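Local structure of alanine racemase (Oenococcus oeni PSU-1, 3HUR) at residues Ile129-Met133 / Gln183-Trp187; Pro198-Ala204 / Ile218-Arg224. The protein belongs to the alanine racemase family, whose members pair an N-terminal TIM barrel with a C-terminal domain rich in beta strands. All coordinates share one frame; numbering follows the deposited sequence.

Contact 1: Ile129-Met133 / Gln183-Trp187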
ATOM      1  N   ILE A 129     -32.492  -4.110  25.005  1.00 37.66           N
ATOM      2  CA  ILE A 129     -33.375  -5.081  24.441  1.00 39.03           C
ATOM      3  C   ILE A 129     -32.788  -5.705  23.185  1.00 40.07           C
ATOM      4  O   ILE A 129     -32.713  -5.082  22.149  1.00 39.59           O
ATOM      5  CB  ILE A 129     -34.758  -4.450  24.103  1.00 39.44           C
ATOM      6  CG1 ILE A 129     -35.326  -3.689  25.319  1.00 39.22           C
ATOM      7  CG2 ILE A 129     -35.702  -5.522  23.619  1.00 37.95           C
ATOM      8  CD1 ILE A 129     -35.250  -4.437  26.599  1.00 36.87           C
ATOM      9  N   ASP A 130     -32.391  -6.957  23.289  1.00 42.29           N
ATOM     10  CA  ASP A 130     -31.951  -7.709  22.124  1.00 44.27           C
ATOM     11  C   ASP A 130     -33.128  -7.971  21.210  1.00 45.06           C
ATOM     12  O   ASP A 130     -33.847  -8.947  21.382  1.00 45.57           O
ATOM     13  CB  ASP A 130     -31.322  -9.045  22.550  1.00 44.86           C
ATOM     14  CG  ASP A 130     -30.784  -9.884  21.355  1.00 47.83           C
ATOM     15  OD1 ASP A 130     -30.792  -9.421  20.184  1.00 50.94           O
ATOM     16  OD2 ASP A 130     -30.347 -11.035  21.596  1.00 51.79           O
ATOM     17  N   THR A 131     -33.326  -7.103  20.231  1.00 46.46           N
ATOM     18  CA  THR A 131     -34.315  -7.363  19.208  1.00 47.30           C
ATOM     19  C   THR A 131     -33.659  -8.005  17.999  1.00 49.22           C
ATOM     20  O   THR A 131     -34.169  -7.901  16.887  1.00 49.30           O
ATOM     21  CB  THR A 131     -35.016  -6.091  18.747  1.00 47.11           C
ATOM     22  OG1 THR A 131     -34.108  -5.286  17.992  1.00 46.19           O
ATOM     23  CG2 THR A 131     -35.537  -5.310  19.915  1.00 46.12           C
ATOM     24  N   GLY A 132     -32.522  -8.664  18.186  1.00 51.73           N
ATOM     25  CA  GLY A 132     -31.990  -9.473  17.099  1.00 53.65           C
ATOM     26  C   GLY A 132     -30.497  -9.588  16.916  1.00 55.12           C
ATOM     27  O   GLY A 132     -29.906 -10.635  17.208  1.00 56.22           O
ATOM     28  N   MET A 133     -29.882  -8.543  16.387  1.00 56.54           N
ATOM     29  CA  MET A 133     -28.544  -8.696  15.779  1.00 57.80           C
ATOM     30  C   MET A 133     -27.378  -8.489  16.793  1.00 57.80           C
ATOM     31  O   MET A 133     -26.392  -7.792  16.512  1.00 58.12           O
ATOM     32  CB  MET A 133     -28.433  -7.705  14.604  1.00 58.53           C
ATOM     33  CG  MET A 133     -27.401  -8.084  13.561  1.00 61.23           C
ATOM     34  SD  MET A 133     -27.987  -9.369  12.445  1.00 64.76           S
ATOM     35  CE  MET A 133     -27.970  -8.429  10.892  1.00 63.82           C
ATOM     36  N   GLN A 183     -37.364  -6.691  13.649  1.00 45.57           N
ATOM     37  CA  GLN A 183     -36.802  -6.102  14.861  1.00 45.01           C
ATOM     38  C   GLN A 183     -37.846  -5.264  15.612  1.00 44.74           C
ATOM     39  O   GLN A 183     -37.968  -5.347  16.842  1.00 44.50           O
ATOM     40  CB  GLN A 183     -35.574  -5.245  14.526  1.00 44.97           C
ATOM     41  CG  GLN A 183     -34.325  -6.037  14.108  1.00 44.36           C
ATOM     42  CD  GLN A 183     -33.030  -5.223  14.222  1.00 41.20           C
ATOM     43  OE1 GLN A 183     -32.733  -4.350  13.395  1.00 38.40           O
ATOM     44  NE2 GLN A 183     -32.275  -5.510  15.254  1.00 39.46           N
ATOM     45  N   LEU A 184     -38.597  -4.449  14.881  1.00 44.44           N
ATOM     46  CA  LEU A 184     -39.655  -3.655  15.502  1.00 44.91           C
ATOM     47  C   LEU A 184     -40.741  -4.558  16.147  1.00 45.76           C
ATOM     48  O   LEU A 184     -41.278  -4.232  17.209  1.00 45.90           O
ATOM     49  CB  LEU A 184     -40.272  -2.738  14.464  1.00 44.49           C
ATOM     50  CG  LEU A 184     -41.252  -1.683  14.955  1.00 44.44           C
ATOM     51  CD1 LEU A 184     -40.618  -0.850  16.089  1.00 42.12           C
ATOM     52  CD2 LEU A 184     -41.720  -0.818  13.763  1.00 41.33           C
ATOM     53  N   ARG A 185     -41.025  -5.705  15.534  1.00 46.59           N
ATOM     54  CA  ARG A 185     -41.957  -6.668  16.144  1.00 48.14           C
ATOM     55  C   ARG A 185     -41.371  -7.098  17.500  1.00 47.56           C
ATOM     56  O   ARG A 185     -42.027  -6.926  18.549  1.00 47.14           O
ATOM     57  CB  ARG A 185     -42.305  -7.830  15.157  1.00 48.78           C
ATOM     58  CG  ARG A 185     -42.717  -9.249  15.722  1.00 52.31           C
ATOM     59  CD  ARG A 185     -44.068  -9.686  15.162  1.00 56.99           C
ATOM     60  NE  ARG A 185     -44.168 -10.997  14.494  1.00 61.91           N
ATOM     61  CZ  ARG A 185     -44.958 -12.030  14.868  1.00 64.21           C
ATOM     62  NH1 ARG A 185     -45.704 -12.005  15.982  1.00 63.75           N
ATOM     63  NH2 ARG A 185     -44.969 -13.139  14.127  1.00 64.88           N
ATOM     64  N   ARG A 186     -40.126  -7.573  17.489  1.00 46.61           N
ATOM     65  CA  ARG A 186     -39.497  -8.018  18.732  1.00 46.44           C
ATOM     66  C   ARG A 186     -39.464  -6.940  19.824  1.00 45.05           C
ATOM     67  O   ARG A 186     -39.751  -7.229  20.988  1.00 45.12           O
ATOM     68  CB  ARG A 186     -38.096  -8.540  18.465  1.00 46.94           C
ATOM     69  CG  ARG A 186     -38.035 -10.026  18.088  1.00 50.68           C
ATOM     70  CD  ARG A 186     -37.072 -10.169  16.906  1.00 55.60           C
ATOM     71  NE  ARG A 186     -36.772 -11.556  16.526  1.00 59.21           N
ATOM     72  CZ  ARG A 186     -35.776 -11.916  15.705  1.00 60.49           C
ATOM     73  NH1 ARG A 186     -34.952 -11.006  15.168  1.00 60.52           N
ATOM     74  NH2 ARG A 186     -35.598 -13.197  15.417  1.00 60.57           N
ATOM     75  N   TRP A 187     -39.124  -5.704  19.456  1.00 43.36           N
ATOM     76  CA  TRP A 187     -39.131  -4.605  20.421  1.00 42.26           C
ATOM     77  C   TRP A 187     -40.478  -4.559  21.151  1.00 41.29           C
ATOM     78  O   TRP A 187     -40.544  -4.616  22.378  1.00 40.44           O
ATOM     79  CB  TRP A 187     -38.837  -3.278  19.717  1.00 41.79           C
ATOM     80  CG  TRP A 187     -39.120  -2.077  20.541  1.00 42.72           C
ATOM     81  CD1 TRP A 187     -40.204  -1.241  20.437  1.00 44.48           C
ATOM     82  CD2 TRP A 187     -38.307  -1.545  21.594  1.00 44.69           C
ATOM     83  NE1 TRP A 187     -40.102  -0.219  21.354  1.00 45.43           N
ATOM     84  CE2 TRP A 187     -38.953  -0.392  22.083  1.00 44.98           C
ATOM     85  CE3 TRP A 187     -37.087  -1.925  22.165  1.00 45.16           C
ATOM     86  CZ2 TRP A 187     -38.433   0.362  23.124  1.00 45.85           C
ATOM     87  CZ3 TRP A 187     -36.574  -1.179  23.198  1.00 45.31           C
ATOM     88  CH2 TRP A 187     -37.242  -0.046  23.669  1.00 45.39           C
TER
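Thr131 sets its side chain against one turn of the helix bearing Gln183 and Trp187, in a TIM barrel where the loop leaving strand 123-128 packs on helix 174-191, the helix that follows strand 157-163. The two branches of the threonine divide the work. With OG1 at chi1 71°, CG2 stays beside the backbone N and goes to the Trp187 side, 3.6 Å from the backbone N of Trp187 and near the plane of the indole at its edge. OG1 takes the Gln183 side, where it also hydrogen-bonds to Thr164 OG1. Gln183 runs across the threonine at about a right angle, its chain extended beyond CG, and the two ends of its amide have separate tasks. OE1 accepts from the backbone N of Ala167, and Gln183 NE2 gives a weak bond to Thr131 O at 3.5 Å. At the start of the loop, Ile129 meets the benzo end of the Trp187 indole, CG1 lying 3.5 Å from CZ3. Arg186, salt-bridged to Glu182, lays its CB 3.9 Å from Thr131 CB. The loop holds its own shape by an Asx turn: Asp130 OD1 accepts from Gly132 N at 2.7 Å, met from above the carboxylate plane.

Contact 2: Pro198-Ala204 / Ile218-Arg224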
ATOM      1  N   PRO A 198     -42.499   5.321  29.557  1.00 44.90           N
ATOM      2  CA  PRO A 198     -42.135   5.451  28.162  1.00 44.22           C
ATOM      3  C   PRO A 198     -41.126   6.553  27.843  1.00 43.74           C
ATOM      4  O   PRO A 198     -40.560   6.576  26.741  1.00 44.02           O
ATOM      5  CB  PRO A 198     -43.477   5.808  27.508  1.00 44.55           C
ATOM      6  CG  PRO A 198     -44.199   6.544  28.599  1.00 44.98           C
ATOM      7  CD  PRO A 198     -43.913   5.689  29.770  1.00 44.82           C
ATOM      8  N   SER A 199     -40.945   7.502  28.739  1.00 42.63           N
ATOM      9  CA  SER A 199     -39.936   8.517  28.506  1.00 42.29           C
ATOM     10  C   SER A 199     -38.494   7.936  28.625  1.00 41.92           C
ATOM     11  O   SER A 199     -37.546   8.632  28.321  1.00 41.78           O
ATOM     12  CB  SER A 199     -40.116   9.665  29.484  1.00 41.75           C
ATOM     13  OG  SER A 199     -40.065   9.122  30.770  1.00 40.67           O
ATOM     14  N   LEU A 200     -38.353   6.682  29.065  1.00 40.76           N
ATOM     15  CA  LEU A 200     -37.073   6.004  29.118  1.00 40.35           C
ATOM     16  C   LEU A 200     -36.681   5.274  27.789  1.00 40.02           C
ATOM     17  O   LEU A 200     -35.587   4.696  27.662  1.00 38.88           O
ATOM     18  CB  LEU A 200     -37.123   4.984  30.256  1.00 40.35           C
ATOM     19  CG  LEU A 200     -37.405   5.501  31.681  1.00 41.31           C
ATOM     20  CD1 LEU A 200     -37.497   4.325  32.689  1.00 40.85           C
ATOM     21  CD2 LEU A 200     -36.320   6.518  32.173  1.00 41.79           C
ATOM     22  N   PHE A 201     -37.565   5.273  26.797  1.00 39.34           N
ATOM     23  CA  PHE A 201     -37.309   4.481  25.621  1.00 39.00           C
ATOM     24  C   PHE A 201     -36.298   5.159  24.721  1.00 38.49           C
ATOM     25  O   PHE A 201     -36.383   6.339  24.466  1.00 39.58           O
ATOM     26  CB  PHE A 201     -38.598   4.191  24.855  1.00 39.57           C
ATOM     27  CG  PHE A 201     -39.506   3.161  25.517  1.00 39.68           C
ATOM     28  CD1 PHE A 201     -38.988   2.098  26.247  1.00 40.13           C
ATOM     29  CD2 PHE A 201     -40.884   3.261  25.373  1.00 40.76           C
ATOM     30  CE1 PHE A 201     -39.828   1.168  26.842  1.00 41.98           C
ATOM     31  CE2 PHE A 201     -41.753   2.328  25.958  1.00 40.38           C
ATOM     32  CZ  PHE A 201     -41.223   1.284  26.694  1.00 41.62           C
ATOM     33  N   SER A 202     -35.321   4.412  24.247  1.00 37.64           N
ATOM     34  CA  SER A 202     -34.423   4.939  23.249  1.00 36.98           C
ATOM     35  C   SER A 202     -34.281   3.940  22.154  1.00 35.91           C
ATOM     36  O   SER A 202     -33.772   2.846  22.378  1.00 34.95           O
ATOM     37  CB  SER A 202     -33.023   5.254  23.818  1.00 37.73           C
ATOM     38  OG  SER A 202     -32.196   5.773  22.782  1.00 37.04           O
ATOM     39  N   MET A 203     -34.664   4.356  20.955  1.00 35.07           N
ATOM     40  CA  MET A 203     -34.762   3.439  19.846  1.00 35.35           C
ATOM     41  C   MET A 203     -33.860   3.787  18.666  1.00 34.85           C
ATOM     42  O   MET A 203     -33.477   2.876  17.935  1.00 35.00           O
ATOM     43  CB  MET A 203     -36.262   3.357  19.372  1.00 35.34           C
ATOM     44  CG  MET A 203     -37.194   2.645  20.408  1.00 34.84           C
ATOM     45  SD  MET A 203     -38.934   2.418  19.951  1.00 31.93           S
ATOM     46  CE  MET A 203     -38.780   1.069  18.855  1.00 24.46           C
ATOM     47  N   ALA A 204     -33.542   5.079  18.481  1.00 34.47           N
ATOM     48  CA  ALA A 204     -33.033   5.600  17.205  1.00 34.04           C
ATOM     49  C   ALA A 204     -31.528   5.871  17.165  1.00 34.51           C
ATOM     50  O   ALA A 204     -31.044   6.831  17.785  1.00 34.64           O
ATOM     51  CB  ALA A 204     -33.764   6.861  16.864  1.00 33.52           C
ATOM     52  N   ILE A 218     -41.703   4.355  15.970  1.00 43.09           N
ATOM     53  CA  ILE A 218     -40.386   4.556  16.552  1.00 43.07           C
ATOM     54  C   ILE A 218     -40.503   5.672  17.588  1.00 41.99           C
ATOM     55  O   ILE A 218     -41.016   6.756  17.295  1.00 41.34           O
ATOM     56  CB  ILE A 218     -39.321   4.949  15.488  1.00 43.22           C
ATOM     57  CG1 ILE A 218     -39.316   3.987  14.291  1.00 44.20           C
ATOM     58  CG2 ILE A 218     -37.952   4.953  16.090  1.00 43.48           C
ATOM     59  CD1 ILE A 218     -38.893   2.578  14.628  1.00 45.54           C
ATOM     60  N   SER A 219     -40.060   5.400  18.802  1.00 41.44           N
ATOM     61  CA  SER A 219     -39.954   6.467  19.805  1.00 41.95           C
ATOM     62  C   SER A 219     -38.649   7.272  19.635  1.00 42.00           C
ATOM     63  O   SER A 219     -37.551   6.728  19.577  1.00 41.29           O
ATOM     64  CB  SER A 219     -39.987   5.896  21.222  1.00 42.20           C
ATOM     65  OG  SER A 219     -39.744   6.925  22.174  1.00 42.81           O
ATOM     66  N   PHE A 220     -38.801   8.579  19.561  1.00 42.43           N
ATOM     67  CA  PHE A 220     -37.684   9.475  19.517  1.00 42.56           C
ATOM     68  C   PHE A 220     -37.513  10.154  20.858  1.00 42.16           C
ATOM     69  O   PHE A 220     -36.885  11.206  20.982  1.00 42.53           O
ATOM     70  CB  PHE A 220     -37.893  10.418  18.353  1.00 42.77           C
ATOM     71  CG  PHE A 220     -37.903   9.690  17.047  1.00 43.15           C
ATOM     72  CD1 PHE A 220     -36.707   9.222  16.503  1.00 43.24           C
ATOM     73  CD2 PHE A 220     -39.096   9.384  16.415  1.00 43.67           C
ATOM     74  CE1 PHE A 220     -36.687   8.505  15.323  1.00 43.75           C
ATOM     75  CE2 PHE A 220     -39.097   8.673  15.225  1.00 44.53           C
ATOM     76  CZ  PHE A 220     -37.877   8.232  14.672  1.00 46.02           C
ATOM     77  N   ALA A 221     -38.020   9.495  21.889  1.00 41.65           N
ATOM     78  CA  ALA A 221     -37.918  10.047  23.231  1.00 41.48           C
ATOM     79  C   ALA A 221     -36.449  10.487  23.486  1.00 40.71           C
ATOM     80  O   ALA A 221     -36.189  11.666  23.764  1.00 41.50           O
ATOM     81  CB  ALA A 221     -38.398   9.020  24.269  1.00 40.37           C
ATOM     82  N   ALA A 222     -35.523   9.530  23.353  1.00 39.40           N
ATOM     83  CA  ALA A 222     -34.078   9.775  23.455  1.00 37.83           C
ATOM     84  C   ALA A 222     -33.384   9.172  22.242  1.00 37.01           C
ATOM     85  O   ALA A 222     -33.263   7.928  22.114  1.00 35.75           O
ATOM     86  CB  ALA A 222     -33.506   9.169  24.713  1.00 37.69           C
ATOM     87  N   ILE A 223     -32.943  10.066  21.359  1.00 36.17           N
ATOM     88  CA  ILE A 223     -32.159   9.683  20.201  1.00 35.69           C
ATOM     89  C   ILE A 223     -30.649   9.619  20.519  1.00 35.28           C
ATOM     90  O   ILE A 223     -30.178  10.233  21.470  1.00 34.93           O
ATOM     91  CB  ILE A 223     -32.450  10.586  19.003  1.00 35.55           C
ATOM     92  CG1 ILE A 223     -31.990  12.028  19.220  1.00 35.05           C
ATOM     93  CG2 ILE A 223     -33.942  10.542  18.671  1.00 35.98           C
ATOM     94  CD1 ILE A 223     -32.076  12.899  17.905  1.00 30.43           C
ATOM     95  N   ARG A 224     -29.935   8.820  19.724  1.00 34.32           N
ATOM     96  CA  ARG A 224     -28.521   8.485  19.933  1.00 32.86           C
ATOM     97  C   ARG A 224     -27.686   8.719  18.688  1.00 31.91           C
ATOM     98  O   ARG A 224     -27.123   7.797  18.144  1.00 31.86           O
ATOM     99  CB  ARG A 224     -28.416   7.026  20.321  1.00 32.13           C
ATOM    100  CG  ARG A 224     -28.790   6.795  21.736  1.00 33.46           C
ATOM    101  CD  ARG A 224     -28.469   5.358  22.111  1.00 36.79           C
ATOM    102  NE  ARG A 224     -29.721   4.674  21.910  1.00 42.42           N
ATOM    103  CZ  ARG A 224     -29.937   3.558  21.244  1.00 41.18           C
ATOM    104  NH1 ARG A 224     -28.989   2.803  20.740  1.00 38.05           N
ATOM    105  NH2 ARG A 224     -31.180   3.185  21.161  1.00 45.88           N
TER
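The guanidinium of Arg224 meets Ser202 at its edge, and the Phe220 ring takes Ala204 CB obliquely while Ile223 CG2 of its own segment lies in plane at its edge. Arg224 grips the serine side-on, with two nitrogens on the one hydroxyl oxygen. NE is 2.8 Å from Ser202 OG along a nearly straight bond of 168°, and NH2 is 3.2 Å from the same OG, both within the guanidinium plane. NH2 also bonds to Thr164 O and, weakly, to Ser202 O. A bend of the arginine at chi3 (-95°) turns the guanidinium back toward the serine, whose OG stands anti to its own backbone N and points across to the other segment. Ala222 O is placed to accept from that OG, though the modelled separation is very short and doubtful.

This is the closing seam of the TIM barrel, where strand 201-202 comes beside strand 222-223. Arg224 N donates to Ala204 O at 3.0 Å; Ala222 N reaches Phe201 O only weakly, at 3.5 Å. Beside the seam, Met203 SD receives a weak but straight bond from Ser219 N, 3.4 Å away. With just two backbone bonds between the segments, one of them weak, side chains probably carry much of the closure: Arg224 bonds both to Ser202 across the seam and to Thr164 O in the neighbouring loop.

Both contacts belong to the same barrel, at different depths. Contact 2 joins two of its strands and their flanks, whereas contact 1 lies outward, farther from the chain's centre, where a loop meets helix 174-191. Each is partly buried. Their chemistry follows their place: the strand seam combines a few backbone bonds with a two-nitrogen arginine grip, the loop-helix contact relies on methyl and ring packing with a weak amide bond across it. They meet at Trp187, whose ring stands edge-to-face with that of Phe201, Trp187 CZ2 lying 3.6 Å from Phe201 CD1. Leu184, turned away from the 129-133 loop, packs on Met203 and Ile218. Thr164 is a partner common to both contacts.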